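Local coordinates for omega-class glutathione S-transferase (Bombyx mori, PDB 3WD6), which binds glutathione and probably catalyses glutathione transfer and the glutathione-dependent reduction of dehydroascorbate, at residues A[198-203]-A[207-212]; A[160-163]-A[169-172]; A[213-216]-A[220-223]; A[135-140]-A[233-238]; A[167-170]-A[174-177]. One frame throughout, in Å; residues are numbered along the deposited sequence.

Contact 1: residues A[198-203]-A[207-212]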
# COMPACT_ATOMS: atom_id res chain seq x y z
N VAL A 198 -19.22 -1.54 2.85
CA VAL A 198 -18.05 -1.73 1.99
C VAL A 198 -18.32 -2.72 0.86
O VAL A 198 -17.81 -2.54 -0.25
CB VAL A 198 -16.85 -2.25 2.81
CG1 VAL A 198 -15.60 -2.36 1.92
CG2 VAL A 198 -16.59 -1.35 4.01
N ARG A 199 -19.09 -3.76 1.13
CA ARG A 199 -19.33 -4.83 0.16
C ARG A 199 -19.73 -4.25 -1.19
O ARG A 199 -20.48 -3.27 -1.25
CB ARG A 199 -20.41 -5.81 0.66
CG ARG A 199 -20.33 -7.20 0.00
CD ARG A 199 -21.57 -8.07 0.30
NE ARG A 199 -22.73 -7.70 -0.53
CZ ARG A 199 -23.06 -8.29 -1.68
NH1 ARG A 199 -22.33 -9.30 -2.16
NH2 ARG A 199 -24.13 -7.87 -2.36
N LEU A 200 -19.23 -4.84 -2.27
CA LEU A 200 -19.49 -4.32 -3.60
C LEU A 200 -20.59 -5.10 -4.30
O LEU A 200 -20.51 -6.32 -4.44
CB LEU A 200 -18.21 -4.34 -4.44
CG LEU A 200 -17.06 -3.46 -3.94
CD1 LEU A 200 -15.89 -3.49 -4.91
CD2 LEU A 200 -17.56 -2.03 -3.72
N GLU A 201 -21.63 -4.39 -4.75
CA GLU A 201 -22.69 -5.01 -5.53
C GLU A 201 -22.10 -5.50 -6.85
O GLU A 201 -21.58 -4.71 -7.64
CB GLU A 201 -23.84 -4.02 -5.77
CG GLU A 201 -25.18 -4.66 -6.16
CD GLU A 201 -25.26 -5.11 -7.63
OE1 GLU A 201 -24.78 -4.37 -8.52
OE2 GLU A 201 -25.80 -6.20 -7.89
N PRO A 202 -22.16 -6.81 -7.09
CA PRO A 202 -21.45 -7.45 -8.21
C PRO A 202 -21.94 -7.07 -9.61
O PRO A 202 -21.22 -7.31 -10.56
CB PRO A 202 -21.68 -8.96 -7.97
CG PRO A 202 -22.16 -9.06 -6.55
CD PRO A 202 -22.89 -7.79 -6.27
N SER A 203 -23.13 -6.50 -9.75
CA SER A 203 -23.51 -6.01 -11.08
C SER A 203 -22.82 -4.66 -11.34
O SER A 203 -22.07 -4.51 -12.32
CB SER A 203 -25.03 -5.91 -11.24
OG SER A 203 -25.59 -4.86 -10.47
N LEU A 207 -16.72 -5.03 -13.18
CA LEU A 207 -15.45 -4.78 -13.85
C LEU A 207 -14.35 -4.58 -12.81
O LEU A 207 -13.24 -5.09 -12.97
CB LEU A 207 -15.55 -3.55 -14.76
CG LEU A 207 -14.24 -3.28 -15.51
CD1 LEU A 207 -13.92 -4.43 -16.47
CD2 LEU A 207 -14.28 -1.94 -16.24
N LEU A 208 -14.67 -3.83 -11.76
CA LEU A 208 -13.71 -3.58 -10.68
C LEU A 208 -13.37 -4.88 -9.92
O LEU A 208 -12.21 -5.16 -9.58
CB LEU A 208 -14.25 -2.51 -9.74
CG LEU A 208 -13.26 -1.81 -8.82
CD1 LEU A 208 -12.04 -1.36 -9.60
CD2 LEU A 208 -13.94 -0.61 -8.14
N LEU A 209 -14.39 -5.69 -9.65
CA LEU A 209 -14.18 -6.96 -8.99
C LEU A 209 -13.31 -7.89 -9.83
O LEU A 209 -12.48 -8.63 -9.30
CB LEU A 209 -15.51 -7.61 -8.64
CG LEU A 209 -16.21 -6.89 -7.49
CD1 LEU A 209 -17.71 -7.19 -7.44
CD2 LEU A 209 -15.54 -7.26 -6.18
N GLU A 210 -13.48 -7.85 -11.15
CA GLU A 210 -12.64 -8.62 -12.06
C GLU A 210 -11.18 -8.14 -12.03
O GLU A 210 -10.24 -8.95 -11.97
CB GLU A 210 -13.20 -8.52 -13.48
CG GLU A 210 -12.44 -9.32 -14.54
CD GLU A 210 -12.96 -9.00 -15.95
OE1 GLU A 210 -12.37 -9.51 -16.94
OE2 GLU A 210 -13.97 -8.23 -16.06
N TYR A 211 -11.01 -6.82 -12.07
CA TYR A 211 -9.69 -6.20 -12.00
C TYR A 211 -8.99 -6.59 -10.69
O TYR A 211 -7.81 -6.90 -10.69
CB TYR A 211 -9.87 -4.68 -12.13
CG TYR A 211 -8.72 -3.81 -11.68
CD1 TYR A 211 -7.61 -3.60 -12.49
CD2 TYR A 211 -8.77 -3.16 -10.45
CE1 TYR A 211 -6.56 -2.78 -12.09
CE2 TYR A 211 -7.72 -2.33 -10.03
CZ TYR A 211 -6.62 -2.15 -10.86
OH TYR A 211 -5.59 -1.34 -10.44
N ILE A 212 -9.72 -6.60 -9.58
CA ILE A 212 -9.11 -7.00 -8.33
C ILE A 212 -8.60 -8.44 -8.40
O ILE A 212 -7.45 -8.71 -7.99
CB ILE A 212 -10.04 -6.75 -7.13
CG1 ILE A 212 -10.13 -5.23 -6.90
CG2 ILE A 212 -9.52 -7.45 -5.86
CD1 ILE A 212 -11.35 -4.79 -6.10
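Leu209, on the first turns of helix 206-216, reaches across to Leu200 and Pro202 and joins this helix to the loop leading into it, within the all-helical C-terminal domain of the glutathione transferase fold. Its two methyls divide the work. CD2 meets CD1 of Leu200 at 4.0 Å, while CD1 lies 3.8 Å from CA of Pro202 and 4.4 Å from the CB of that ring. CD1 also passes 4.2 Å from CB of Leu200, so the fork of Leu209 reaches both loop residues at once. The side chains of the two leucines meet at a slant. In each, CG stands opposite the carbonyl carbon (chi1 -63° in Leu200, -72° in Leu209), which directs the branched ends toward one another. Leucine suits the helix position because its two methyls can touch two different residues. Proline offers a compact apolar surface on the exposed edge.

Behind this pair, Leu200 is sunk against Tyr151 and Leu155 of helix 145-165 and against Leu189 at the end of helix 177-189, so the loop is pressed on to two further helices. Its backbone is held as well, Val198 O accepting a bond from Tyr151 OH. On the helix side, Gln159 OE1 takes the N-H of Leu208, a backbone donor in the first turn of helix 206-216.

Contact 2: residues A[160-163]-A[169-172]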
# COMPACT_ATOMS: atom_id res chain seq x y z
N GLU A 160 -14.56 3.54 -14.00
CA GLU A 160 -14.78 4.22 -15.28
C GLU A 160 -13.45 4.48 -16.03
O GLU A 160 -13.38 4.29 -17.25
CB GLU A 160 -15.60 5.51 -15.09
CG GLU A 160 -16.21 6.10 -16.39
CD GLU A 160 -17.26 5.17 -17.07
OE1 GLU A 160 -17.86 4.29 -16.38
OE2 GLU A 160 -17.49 5.31 -18.30
N GLN A 161 -12.41 4.88 -15.31
CA GLN A 161 -11.11 5.05 -15.94
C GLN A 161 -10.65 3.74 -16.59
O GLN A 161 -10.19 3.73 -17.76
CB GLN A 161 -10.08 5.53 -14.92
CG GLN A 161 -10.41 6.89 -14.31
CD GLN A 161 -10.85 7.89 -15.36
OE1 GLN A 161 -10.14 8.12 -16.35
NE2 GLN A 161 -12.04 8.45 -15.18
N LEU A 162 -10.80 2.64 -15.85
CA LEU A 162 -10.46 1.32 -16.37
C LEU A 162 -11.35 1.02 -17.58
O LEU A 162 -10.87 0.61 -18.65
CB LEU A 162 -10.60 0.25 -15.28
CG LEU A 162 -10.05 -1.17 -15.56
CD1 LEU A 162 -8.55 -1.17 -15.81
CD2 LEU A 162 -10.38 -2.12 -14.41
N LYS A 163 -12.65 1.24 -17.43
CA LYS A 163 -13.55 1.00 -18.55
C LYS A 163 -13.11 1.77 -19.78
O LYS A 163 -12.99 1.20 -20.87
CB LYS A 163 -14.99 1.39 -18.20
CG LYS A 163 -16.01 1.04 -19.29
CD LYS A 163 -17.42 1.44 -18.85
CE LYS A 163 -18.44 1.18 -19.94
NZ LYS A 163 -19.27 2.39 -20.19
N PHE A 169 -5.38 -3.64 -16.93
CA PHE A 169 -4.99 -2.82 -15.79
C PHE A 169 -5.04 -1.34 -16.16
O PHE A 169 -5.01 -0.98 -17.34
CB PHE A 169 -3.58 -3.19 -15.32
CG PHE A 169 -3.44 -4.62 -14.87
CD1 PHE A 169 -4.09 -5.06 -13.72
CD2 PHE A 169 -2.65 -5.53 -15.59
CE1 PHE A 169 -3.97 -6.38 -13.29
CE2 PHE A 169 -2.52 -6.86 -15.16
CZ PHE A 169 -3.18 -7.29 -14.01
N LEU A 170 -5.09 -0.49 -15.14
CA LEU A 170 -5.10 0.94 -15.40
C LEU A 170 -3.93 1.34 -16.29
O LEU A 170 -4.08 2.16 -17.21
CB LEU A 170 -5.07 1.70 -14.08
CG LEU A 170 -6.35 1.60 -13.25
CD1 LEU A 170 -6.12 2.12 -11.79
CD2 LEU A 170 -7.52 2.33 -13.94
N ASP A 171 -2.76 0.77 -16.06
CA ASP A 171 -1.58 1.19 -16.82
C ASP A 171 -1.28 0.37 -18.08
O ASP A 171 -0.31 0.66 -18.78
CB ASP A 171 -0.35 1.31 -15.90
CG ASP A 171 -0.38 2.57 -15.06
OD1 ASP A 171 -0.50 3.67 -15.66
OD2 ASP A 171 -0.34 2.49 -13.81
N GLY A 172 -2.14 -0.61 -18.39
CA GLY A 172 -2.00 -1.36 -19.63
C GLY A 172 -2.26 -2.85 -19.43
O GLY A 172 -3.22 -3.21 -18.73
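An apolar helix-to-turn contact links Leu162, near the end of helix 145-165, with Leu170 and Phe169 of a type I beta turn that runs from Phe169 to Gly172. It lies buried in the helical C-terminal domain of the glutathione transferase, in the connection that carries the chain on to helix 177-189. The two leucines interlock. CD1 of Leu162 pushes against the turn's backbone, 3.5 Å from Phe169 C and 3.6 Å from Leu170 N, and it gets there because chi1 of -169° swings CG away from the helix's own N. In return, CD2 of Leu170 lies on the helix backbone, 3.8 Å from Leu162 N and 3.9 Å from Leu162 CA, and meets the side chain at Leu162 CB, 4.0 Å away. The same methyl brushes CB of Gln161 at 4.2 Å. Leucine fits both positions, since a single methyl of its fork can reach a neighbouring main chain.

Tyr211 of helix 206-216, Ile122 of helix 113-125, and Ala178 and Ile182 of helix 177-189 pack round Leu170. Asp179 holds the turn in place, its OD1 taking Leu170 N and its OD2 taking Asp171 N. Gly172 has backbone angles (139°/-136°) at which any side chain would collide with the carbonyl O before it, which suits glycine. The turn is closed from both ends, Gly172 N reaching Phe169 O at 3.1 Å and Phe169 N reaching Gly172 O at 2.8 Å.

Contact 3: residues A[213-216]-A[220-223]. With EDO (1,2-ethanediol), chain H.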
# COMPACT_ATOMS: atom_id res chain seq x y z
N ASP A 213 -9.41 -9.36 -8.93
CA ASP A 213 -8.95 -10.75 -9.15
C ASP A 213 -7.67 -10.83 -9.96
O ASP A 213 -6.78 -11.62 -9.64
CB ASP A 213 -10.02 -11.59 -9.86
CG ASP A 213 -11.21 -11.87 -8.98
OD1 ASP A 213 -11.06 -11.83 -7.73
OD2 ASP A 213 -12.30 -12.13 -9.54
N ASN A 214 -7.59 -10.05 -11.04
CA ASN A 214 -6.38 -10.05 -11.87
C ASN A 214 -5.18 -9.50 -11.09
O ASN A 214 -4.08 -10.01 -11.18
CB ASN A 214 -6.60 -9.29 -13.18
CG ASN A 214 -7.58 -10.01 -14.11
OD1 ASN A 214 -7.54 -11.24 -14.23
ND2 ASN A 214 -8.45 -9.26 -14.77
N MET A 215 -5.41 -8.46 -10.29
CA MET A 215 -4.30 -7.88 -9.54
C MET A 215 -3.65 -8.90 -8.57
O MET A 215 -2.41 -8.99 -8.46
CB MET A 215 -4.73 -6.60 -8.83
CG MET A 215 -4.76 -5.35 -9.76
SD MET A 215 -3.13 -4.72 -10.28
CE MET A 215 -2.54 -4.04 -8.71
N LEU A 216 -4.50 -9.68 -7.91
CA LEU A 216 -4.07 -10.73 -6.99
C LEU A 216 -3.09 -11.68 -7.65
O LEU A 216 -2.27 -12.30 -6.97
CB LEU A 216 -5.28 -11.53 -6.51
CG LEU A 216 -6.17 -10.76 -5.54
CD1 LEU A 216 -7.46 -11.51 -5.27
CD2 LEU A 216 -5.41 -10.47 -4.23
N ALA A 220 4.05 -9.08 -8.22
CA ALA A 220 4.45 -8.04 -7.26
C ALA A 220 3.46 -8.03 -6.10
O ALA A 220 3.84 -7.79 -4.94
CB ALA A 220 4.51 -6.65 -7.91
N VAL A 221 2.19 -8.27 -6.43
CA VAL A 221 1.15 -8.35 -5.43
C VAL A 221 1.19 -9.67 -4.66
O VAL A 221 1.23 -9.68 -3.42
CB VAL A 221 -0.26 -8.17 -6.04
CG1 VAL A 221 -1.32 -8.42 -5.00
CG2 VAL A 221 -0.41 -6.75 -6.64
N SER A 222 1.24 -10.79 -5.38
CA SER A 222 0.99 -12.08 -4.75
C SER A 222 2.06 -12.47 -3.72
O SER A 222 1.75 -13.09 -2.71
CB SER A 222 0.84 -13.19 -5.79
OG SER A 222 2.01 -13.34 -6.57
N GLN A 223 3.29 -12.08 -3.96
CA GLN A 223 4.36 -12.53 -3.08
C GLN A 223 4.31 -11.78 -1.74
O GLN A 223 4.94 -12.21 -0.77
CB GLN A 223 5.71 -12.29 -3.75
CG GLN A 223 5.98 -10.82 -3.95
CD GLN A 223 7.30 -10.55 -4.64
OE1 GLN A 223 8.34 -10.39 -3.98
NE2 GLN A 223 7.27 -10.47 -5.99
C1 EDO H . 11.96 -8.43 -5.99
O1 EDO H . 12.39 -7.05 -6.04
C2 EDO H . 11.93 -8.95 -4.55
O2 EDO H . 10.88 -9.91 -4.35
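Val221 packs against the C-terminal part of helix 206-216 with its branched carbon set on the carbonyl oxygen of Met215, CB lying 3.3 Å from that O. The two methyls straddle the same oxygen, CG2 at 3.5 Å and CG1 at 3.7 Å from Met215 O. With chi1 at 173°, CG1 is turned on toward CA of Leu216, while CG2 meets the methyl end of Met215, CE to CG2 at 4.0 Å. Methionine is apt here because its unbranched chain can fold back: bends at chi2 (-71°) and chi3 (-70°) curl it, and its side chain crosses that of valine at about a right angle. Trp183 of helix 177-189 touches Met215, Leu216 and Val221 alike, and Met215 and Val221 are buried there. Trimming this valine to an alanine is likely to open a gap beside Trp183 and leave the CE methyl of Met215 without its partner across the contact.

The other half is looser and polar. Ser222 brings only its CB to the helix, 3.4 Å from Leu216 O, while its hydroxyl makes a weak bond back to Asp218 O. Gln223, exposed, does not touch 213-216; its OE1 accepts a 2.6 Å hydrogen bond from O2 of an ethanediol, probably from the crystallisation liquor, and its NE2 is bonded to Ser219 O. Serine's short CB thus fits against Leu216 O, and glutamine's amide has polar partners. The whole is a helix, a tight connection and a short second helix, 206-216 followed by 219-222, in the helical domain of a glutathione transferase.

Contact 4: residues A[135-140]-A[233-238]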
# COMPACT_ATOMS: atom_id res chain seq x y z
N LYS A 135 -11.32 5.08 8.96
CA LYS A 135 -12.42 5.43 9.86
C LYS A 135 -13.09 4.18 10.40
O LYS A 135 -13.33 4.06 11.60
CB LYS A 135 -13.47 6.30 9.17
CG LYS A 135 -13.27 7.80 9.36
CD LYS A 135 -14.28 8.59 8.50
CE LYS A 135 -13.91 10.07 8.45
NZ LYS A 135 -12.45 10.24 8.19
N ILE A 136 -13.41 3.25 9.51
CA ILE A 136 -14.08 2.02 9.94
C ILE A 136 -13.19 1.26 10.91
O ILE A 136 -13.65 0.65 11.88
CB ILE A 136 -14.39 1.12 8.75
CG1 ILE A 136 -15.52 1.75 7.92
CG2 ILE A 136 -14.74 -0.28 9.21
CD1 ILE A 136 -16.07 0.85 6.83
N LEU A 137 -11.90 1.33 10.64
CA LEU A 137 -10.90 0.64 11.44
C LEU A 137 -10.72 1.24 12.85
O LEU A 137 -10.63 0.48 13.81
CB LEU A 137 -9.56 0.62 10.70
CG LEU A 137 -8.51 -0.36 11.21
CD1 LEU A 137 -9.01 -1.79 11.08
CD2 LEU A 137 -7.20 -0.17 10.46
N LYS A 138 -10.68 2.57 12.97
CA LYS A 138 -10.27 3.22 14.23
C LYS A 138 -11.27 4.19 14.86
O LYS A 138 -11.11 4.58 16.02
CB LYS A 138 -8.92 3.96 14.05
CG LYS A 138 -7.73 3.08 13.72
CD LYS A 138 -6.42 3.78 14.11
CE LYS A 138 -5.21 3.13 13.44
NZ LYS A 138 -3.92 3.82 13.77
N PHE A 139 -12.28 4.61 14.09
CA PHE A 139 -13.27 5.58 14.58
C PHE A 139 -14.65 5.17 14.07
O PHE A 139 -15.44 6.02 13.65
CB PHE A 139 -12.92 7.00 14.10
CG PHE A 139 -11.43 7.28 14.06
CD1 PHE A 139 -10.71 7.48 15.24
CD2 PHE A 139 -10.75 7.35 12.85
CE1 PHE A 139 -9.33 7.74 15.20
CE2 PHE A 139 -9.37 7.61 12.80
CZ PHE A 139 -8.66 7.80 13.98
N SER A 140 -14.92 3.87 14.13
CA SER A 140 -16.01 3.25 13.38
C SER A 140 -17.38 3.85 13.66
O SER A 140 -18.26 3.87 12.80
CB SER A 140 -16.05 1.73 13.63
OG SER A 140 -17.13 1.13 12.94
N LYS A 233 -7.59 -10.73 11.65
CA LYS A 233 -7.13 -10.80 13.04
C LYS A 233 -6.47 -9.48 13.40
O LYS A 233 -6.83 -8.83 14.40
CB LYS A 233 -6.13 -11.94 13.24
CG LYS A 233 -6.25 -12.61 14.62
CD LYS A 233 -4.91 -13.17 15.15
CE LYS A 233 -4.85 -14.70 15.08
NZ LYS A 233 -4.06 -15.26 16.23
N PHE A 234 -5.50 -9.07 12.58
CA PHE A 234 -4.80 -7.82 12.83
C PHE A 234 -5.77 -6.65 13.02
O PHE A 234 -5.72 -5.96 14.04
CB PHE A 234 -3.82 -7.53 11.69
CG PHE A 234 -2.96 -6.33 11.94
CD1 PHE A 234 -1.84 -6.42 12.77
CD2 PHE A 234 -3.27 -5.11 11.36
CE1 PHE A 234 -1.04 -5.31 13.02
CE2 PHE A 234 -2.49 -4.00 11.60
CZ PHE A 234 -1.36 -4.10 12.44
N HIS A 235 -6.63 -6.43 12.04
CA HIS A 235 -7.62 -5.36 12.13
C HIS A 235 -8.42 -5.45 13.43
O HIS A 235 -8.83 -4.41 13.98
CB HIS A 235 -8.59 -5.41 10.95
CG HIS A 235 -7.98 -5.00 9.64
ND1 HIS A 235 -8.52 -5.35 8.43
CD2 HIS A 235 -6.87 -4.27 9.37
CE1 HIS A 235 -7.77 -4.85 7.46
NE2 HIS A 235 -6.77 -4.19 8.00
N GLU A 236 -8.65 -6.68 13.90
CA GLU A 236 -9.45 -6.88 15.10
C GLU A 236 -8.89 -6.08 16.27
O GLU A 236 -9.64 -5.38 16.96
CB GLU A 236 -9.57 -8.37 15.45
CG GLU A 236 -10.66 -8.68 16.48
CD GLU A 236 -12.06 -8.22 16.04
OE1 GLU A 236 -12.32 -6.99 16.04
OE2 GLU A 236 -12.89 -9.09 15.70
N ALA A 237 -7.58 -6.14 16.47
CA ALA A 237 -6.95 -5.36 17.54
C ALA A 237 -7.43 -3.92 17.56
O ALA A 237 -7.72 -3.37 18.62
CB ALA A 237 -5.44 -5.41 17.45
N TYR A 238 -7.52 -3.29 16.39
CA TYR A 238 -7.89 -1.89 16.31
C TYR A 238 -9.32 -1.65 16.75
O TYR A 238 -9.62 -0.70 17.50
CB TYR A 238 -7.68 -1.33 14.90
CG TYR A 238 -6.22 -1.14 14.56
CD1 TYR A 238 -5.45 -2.20 14.11
CD2 TYR A 238 -5.61 0.09 14.73
CE1 TYR A 238 -4.10 -2.03 13.81
CE2 TYR A 238 -4.26 0.28 14.43
CZ TYR A 238 -3.51 -0.79 13.97
OH TYR A 238 -2.16 -0.62 13.68
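Leu137 is the first residue of 135-140 to meet helix 228-240, and it carries the core of the contact. Its CD1 lies 3.6 Å from CB of His235 and 3.7 Å from that residue's CG, the two side chains crossing at about a right angle. CG packs 3.9 Å from CB of Tyr238, and CD2 comes over one face of the tyrosine ring. A chi1 of -164° places CG opposite the backbone N, which lets the two branches part, one for each partner. The main chain joins in, Leu137 O standing 3.6 Å from Tyr238 CB. Leucine's fork suits this place, as one branch goes over a face of Tyr238 and the other meets CB and the near ring carbons of His235.

Lys138 comes next, at the helix end. Its extended chain runs alongside the tyrosine, both side chains pointing the same way, with the CG and CD methylenes beside the CD2 side of the ring and CG 3.8 Å from Tyr238 CD2. Phe139 then leaves helical geometry, although its N still bonds to Lys135 O at 2.8 Å, and CB of Lys138 lies over one face of its ring.

Within 233-238, CZ of Phe234 lies in plane at the edge of the Tyr238 ring, and Phe234 itself stacks with Tyr37. The side chain of Tyr238 is about 8 Å from that of Cys38, which binds glutathione. The contact therefore ties the end of helix 127-138 to helix 228-240, which lies beside the thioredoxin-like domain and its glutathione site.

Contact 5: residues A[167-170]-A[174-177]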
# COMPACT_ATOMS: atom_id res chain seq x y z
N THR A 167 -8.16 -1.62 -20.97
CA THR A 167 -7.10 -2.61 -20.76
C THR A 167 -7.33 -3.46 -19.51
O THR A 167 -8.29 -3.22 -18.76
CB THR A 167 -5.67 -1.99 -20.81
OG1 THR A 167 -5.56 -0.94 -19.85
CG2 THR A 167 -5.39 -1.41 -22.21
N VAL A 168 -6.48 -4.45 -19.30
CA VAL A 168 -6.61 -5.32 -18.14
C VAL A 168 -6.40 -4.49 -16.89
O VAL A 168 -7.15 -4.62 -15.90
CB VAL A 168 -5.60 -6.49 -18.19
CG1 VAL A 168 -5.66 -7.34 -16.91
CG2 VAL A 168 -5.83 -7.34 -19.45
N PHE A 169 -5.38 -3.64 -16.93
CA PHE A 169 -4.99 -2.82 -15.79
C PHE A 169 -5.04 -1.34 -16.16
O PHE A 169 -5.01 -0.98 -17.34
CB PHE A 169 -3.58 -3.19 -15.32
CG PHE A 169 -3.44 -4.62 -14.87
CD1 PHE A 169 -4.09 -5.06 -13.72
CD2 PHE A 169 -2.65 -5.53 -15.59
CE1 PHE A 169 -3.97 -6.38 -13.29
CE2 PHE A 169 -2.52 -6.86 -15.16
CZ PHE A 169 -3.18 -7.29 -14.01
N LEU A 170 -5.09 -0.49 -15.14
CA LEU A 170 -5.10 0.94 -15.40
C LEU A 170 -3.93 1.34 -16.29
O LEU A 170 -4.08 2.16 -17.21
CB LEU A 170 -5.07 1.70 -14.08
CG LEU A 170 -6.35 1.60 -13.25
CD1 LEU A 170 -6.12 2.12 -11.79
CD2 LEU A 170 -7.52 2.33 -13.94
N GLU A 174 0.22 -4.80 -18.14
CA GLU A 174 0.89 -4.94 -16.84
C GLU A 174 0.43 -3.82 -15.87
O GLU A 174 0.29 -2.64 -16.28
CB GLU A 174 2.39 -4.73 -17.01
CG GLU A 174 3.23 -5.92 -17.24
CD GLU A 174 4.63 -5.52 -17.58
OE1 GLU A 174 4.82 -4.33 -17.95
OE2 GLU A 174 5.55 -6.36 -17.45
N PRO A 175 0.30 -4.14 -14.57
CA PRO A 175 -0.03 -3.06 -13.62
C PRO A 175 1.10 -2.03 -13.57
O PRO A 175 2.28 -2.38 -13.68
CB PRO A 175 -0.11 -3.77 -12.26
CG PRO A 175 0.02 -5.26 -12.54
CD PRO A 175 0.71 -5.38 -13.88
N GLY A 176 0.75 -0.76 -13.41
CA GLY A 176 1.73 0.29 -13.30
C GLY A 176 1.51 1.11 -12.04
O GLY A 176 0.97 0.61 -11.04
N TYR A 177 1.92 2.38 -12.10
CA TYR A 177 1.94 3.24 -10.92
C TYR A 177 0.54 3.39 -10.35
O TYR A 177 0.34 3.21 -9.14
CB TYR A 177 2.49 4.59 -11.34
CG TYR A 177 2.47 5.69 -10.30
CD1 TYR A 177 1.34 6.48 -10.12
CD2 TYR A 177 3.61 5.98 -9.56
CE1 TYR A 177 1.34 7.53 -9.20
CE2 TYR A 177 3.62 7.03 -8.64
CZ TYR A 177 2.48 7.81 -8.46
OH TYR A 177 2.48 8.85 -7.53
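Phe169 lies with its ring against Pro175, beside the start of helix 177-189 in the glutathione transferase C-terminal domain. Gly176 is the N-cap residue of that helix, its N-H taken by Asp179 OD2, and Pro175 touches Tyr180 in a way consistent with a hydrophobic staple.

Starting at the base, Phe169 CB is 3.9 Å from Pro175 CA and CG is 3.8 Å from Pro175 N. CD2 presses most closely, 3.4 Å from Pro175 N, with the Glu174 carbonyl carbon also beside it. Further out, CE2 meets Pro175 CD at 3.8 Å, and CZ at the tip has Pro175 CG at 4.1 Å. The proline's CG stands almost on the ring normal, 6° off it, in a CH-pi contact over the face; CG1 of Val168 covers the opposite face. The flat phenyl is thus sandwiched by aliphatic carbons. A serine in place of Phe169 would probably leave Pro175 without the ring under its CG and open a gap toward Met215. At the backbone, Thr167 OG1 donates to Phe169 O at 2.6 Å, in the carbonyl plane.

Contacts 1, 2, 3 and 5 gather at one end of the helical domain. Contact 4, near the glutathione site, stands apart from contacts 2, 3 and 5, about 30 Å between centres from 2 and 5, but touches contact 1 through Val198 and Ile136. Contacts 2 and 5 are buried and share Phe169 and Leu170; contacts 1, 3 and 4 are only partly buried. Helix 206-216 serves both contact 1 and contact 3, and its Tyr211 and Met215 pack on Phe169, joining these two to the shared loop. Chemistry follows place: leucine packing dominates contacts 1 and 2, a carbonyl oxygen takes the centre of contact 3, and aromatic rings meet aliphatic chains in contacts 4 and 5.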